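Long-range contact in L-iditol 2-dehydrogenase (Clostridium scindens, PDB 4OH1), which probably oxidises L-iditol and related polyols with NAD+ as a zinc-dependent member of the alcohol dehydrogenase family: residues 76-82 with 94-100. Numbering follows the deposited sequence.
Sequences LSGVIDK and VGQKVVA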
loop_
_atom_site.group_PDB
_atom_site.type_symbol
_atom_site.label_atom_id
_atom_site.label_comp_id
_atom_site.label_asym_id
_atom_site.label_seq_id
_atom_site.Cartn_x
_atom_site.Cartn_y
_atom_site.Cartn_z
ATOM N N LEU A 76 -5.963 27.451 -14.683
ATOM C CA LEU A 76 -6.951 28.084 -15.609
ATOM C C LEU A 76 -8.053 27.150 -16.053
ATOM O O LEU A 76 -7.894 25.890 -16.132
ATOM C CB LEU A 76 -6.282 28.670 -16.851
ATOM C CG LEU A 76 -5.665 27.605 -17.780
ATOM C CD1 LEU A 76 -5.715 28.010 -19.191
ATOM C CD2 LEU A 76 -4.257 27.277 -17.368
ATOM N N SER A 77 -9.193 27.772 -16.304
ATOM C CA SER A 77 -10.307 27.083 -16.927
ATOM C C SER A 77 -10.751 27.914 -18.128
ATOM O O SER A 77 -10.563 29.098 -18.133
ATOM C CB SER A 77 -11.465 26.953 -15.941
ATOM O OG SER A 77 -11.866 28.219 -15.527
ATOM N N GLY A 78 -11.354 27.287 -19.119
ATOM C CA GLY A 78 -12.024 28.017 -20.155
ATOM C C GLY A 78 -12.729 27.081 -21.101
ATOM O O GLY A 78 -13.173 26.013 -20.701
ATOM N N VAL A 79 -12.818 27.498 -22.370
ATOM C CA VAL A 79 -13.606 26.783 -23.382
ATOM C C VAL A 79 -12.700 26.557 -24.606
ATOM O O VAL A 79 -11.916 27.421 -24.980
ATOM C CB VAL A 79 -14.840 27.596 -23.733
ATOM C CG1 VAL A 79 -15.659 26.900 -24.737
ATOM C CG2 VAL A 79 -15.695 27.808 -22.493
ATOM N N ILE A 80 -12.777 25.381 -25.208
ATOM C CA ILE A 80 -12.041 25.098 -26.409
ATOM C C ILE A 80 -12.501 26.043 -27.544
ATOM O O ILE A 80 -13.688 26.181 -27.811
ATOM C CB ILE A 80 -12.208 23.658 -26.840
ATOM C CG1 ILE A 80 -11.622 22.722 -25.774
ATOM C CG2 ILE A 80 -11.508 23.429 -28.187
ATOM C CD1 ILE A 80 -11.390 21.265 -26.215
ATOM N N ASP A 81 -11.518 26.685 -28.166
ATOM C CA ASP A 81 -11.711 27.668 -29.208
ATOM C C ASP A 81 -11.325 27.121 -30.587
ATOM O O ASP A 81 -11.895 27.524 -31.572
ATOM C CB ASP A 81 -10.814 28.851 -28.924
ATOM C CG ASP A 81 -11.021 29.973 -29.888
ATOM O OD1 ASP A 81 -12.131 30.542 -29.856
ATOM O OD2 ASP A 81 -10.078 30.304 -30.646
ATOM N N LYS A 82 -10.368 26.205 -30.654
ATOM C CA LYS A 82 -9.948 25.619 -31.902
ATOM C C LYS A 82 -9.117 24.367 -31.647
ATOM O O LYS A 82 -8.330 24.304 -30.686
ATOM C CB LYS A 82 -9.096 26.609 -32.655
ATOM C CG LYS A 82 -8.453 26.067 -33.899
ATOM C CD LYS A 82 -7.953 27.194 -34.781
ATOM C CE LYS A 82 -7.229 26.689 -36.055
ATOM N NZ LYS A 82 -6.590 27.849 -36.721
ATOM N N VAL A 94 -14.627 22.184 -30.348
ATOM C CA VAL A 94 -14.922 23.555 -29.960
ATOM C C VAL A 94 -16.220 23.622 -29.123
ATOM O O VAL A 94 -17.173 22.915 -29.398
ATOM C CB VAL A 94 -15.030 24.471 -31.148
ATOM C CG1 VAL A 94 -15.626 25.863 -30.750
ATOM C CG2 VAL A 94 -13.687 24.651 -31.897
ATOM N N GLY A 95 -16.228 24.490 -28.093
ATOM C CA GLY A 95 -17.327 24.626 -27.144
ATOM C C GLY A 95 -17.161 23.817 -25.858
ATOM O O GLY A 95 -17.897 24.031 -24.900
ATOM N N GLN A 96 -16.256 22.844 -25.817
ATOM C CA GLN A 96 -16.110 22.053 -24.571
ATOM C C GLN A 96 -15.452 22.877 -23.487
ATOM O O GLN A 96 -14.439 23.488 -23.728
ATOM C CB GLN A 96 -15.281 20.794 -24.813
ATOM C CG GLN A 96 -16.049 19.752 -25.616
ATOM C CD GLN A 96 -15.197 18.625 -26.165
ATOM O OE1 GLN A 96 -13.981 18.571 -26.030
ATOM N NE2 GLN A 96 -15.854 17.719 -26.802
ATOM N N LYS A 97 -16.063 22.932 -22.306
ATOM C CA LYS A 97 -15.403 23.447 -21.114
ATOM C C LYS A 97 -14.242 22.525 -20.674
ATOM O O LYS A 97 -14.424 21.301 -20.595
ATOM C CB LYS A 97 -16.410 23.583 -19.992
ATOM C CG LYS A 97 -17.445 24.695 -20.240
ATOM C CD LYS A 97 -18.325 24.884 -19.068
ATOM C CE LYS A 97 -19.305 25.992 -19.303
ATOM N NZ LYS A 97 -20.196 26.007 -18.116
ATOM N N VAL A 98 -13.084 23.128 -20.348
ATOM C CA VAL A 98 -11.898 22.382 -19.986
ATOM C C VAL A 98 -11.008 23.101 -18.962
ATOM O O VAL A 98 -11.148 24.306 -18.725
ATOM C CB VAL A 98 -11.039 22.111 -21.224
ATOM C CG1 VAL A 98 -11.795 21.274 -22.256
ATOM C CG2 VAL A 98 -10.576 23.433 -21.864
ATOM N N VAL A 99 -10.066 22.336 -18.407
ATOM C CA VAL A 99 -8.937 22.853 -17.697
ATOM C C VAL A 99 -7.732 22.249 -18.332
ATOM O O VAL A 99 -7.814 21.246 -19.091
ATOM C CB VAL A 99 -8.949 22.566 -16.217
ATOM C CG1 VAL A 99 -10.131 23.241 -15.554
ATOM C CG2 VAL A 99 -8.965 21.057 -15.933
ATOM N N ALA A 100 -6.616 22.886 -18.069
ATOM C CA ALA A 100 -5.339 22.483 -18.661
ATOM C C ALA A 100 -4.304 22.179 -17.583
ATOM O O ALA A 100 -4.280 22.830 -16.534
ATOM C CB ALA A 100 -4.821 23.606 -19.538
HETATM O O HOH W 1 -5.679 24.519 -14.943
#
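Gly78 and Val98 bond to each other twice through their backbones, as an antiparallel hydrogen-bonded pair. Gly78 N gives to Val98 O at 3.0 Å, and Val98 N gives back to Gly78 O. Ile80 makes two further backbone bonds, one to Gln96 and one to Gly95. Its N donates to Gln96 O at 2.9 Å, and its O accepts Gly95 N at 3.1 Å in a nearly straight bond (175° at the hydrogen). The pairing thus runs past the start of strand 97-100 into the preceding loop. At the other end the strands part, and one water joins them: it accepts from Leu76 N and donates to Ala100 O at 2.7 Å.

The side-chain packing centres on Ile80. With CG1 anti to the carbonyl carbon (chi1 -63°), its ethyl arm runs alongside the extended Gln96 side chain and crosses Val98 at about a right angle. Ile80 CG1 meets Val98 CG1 at 3.8 Å. Two methyls make van der Waals contacts with oxygens. Ile80 CD1 rests against Gln96 OE1, whose amide is held by the backbone of Lys93 and Gly91. Val94 CG2 touches Asp81 O at 3.4 Å. On the sheet face of Val79 and Lys97, Val79 CG1 touches Gly95 C at 3.6 Å.

Strand 35-44 pairs with the other edge of 75-83, where Asp81 and Lys82 form a classic beta bulge opposite Arg37. Strands 75-83 and 97-100 are antiparallel neighbours in the sheet of the GroES-like domain, loop 94-96 leads into the second, and 75-83 begins at the zinc ligand Glu75.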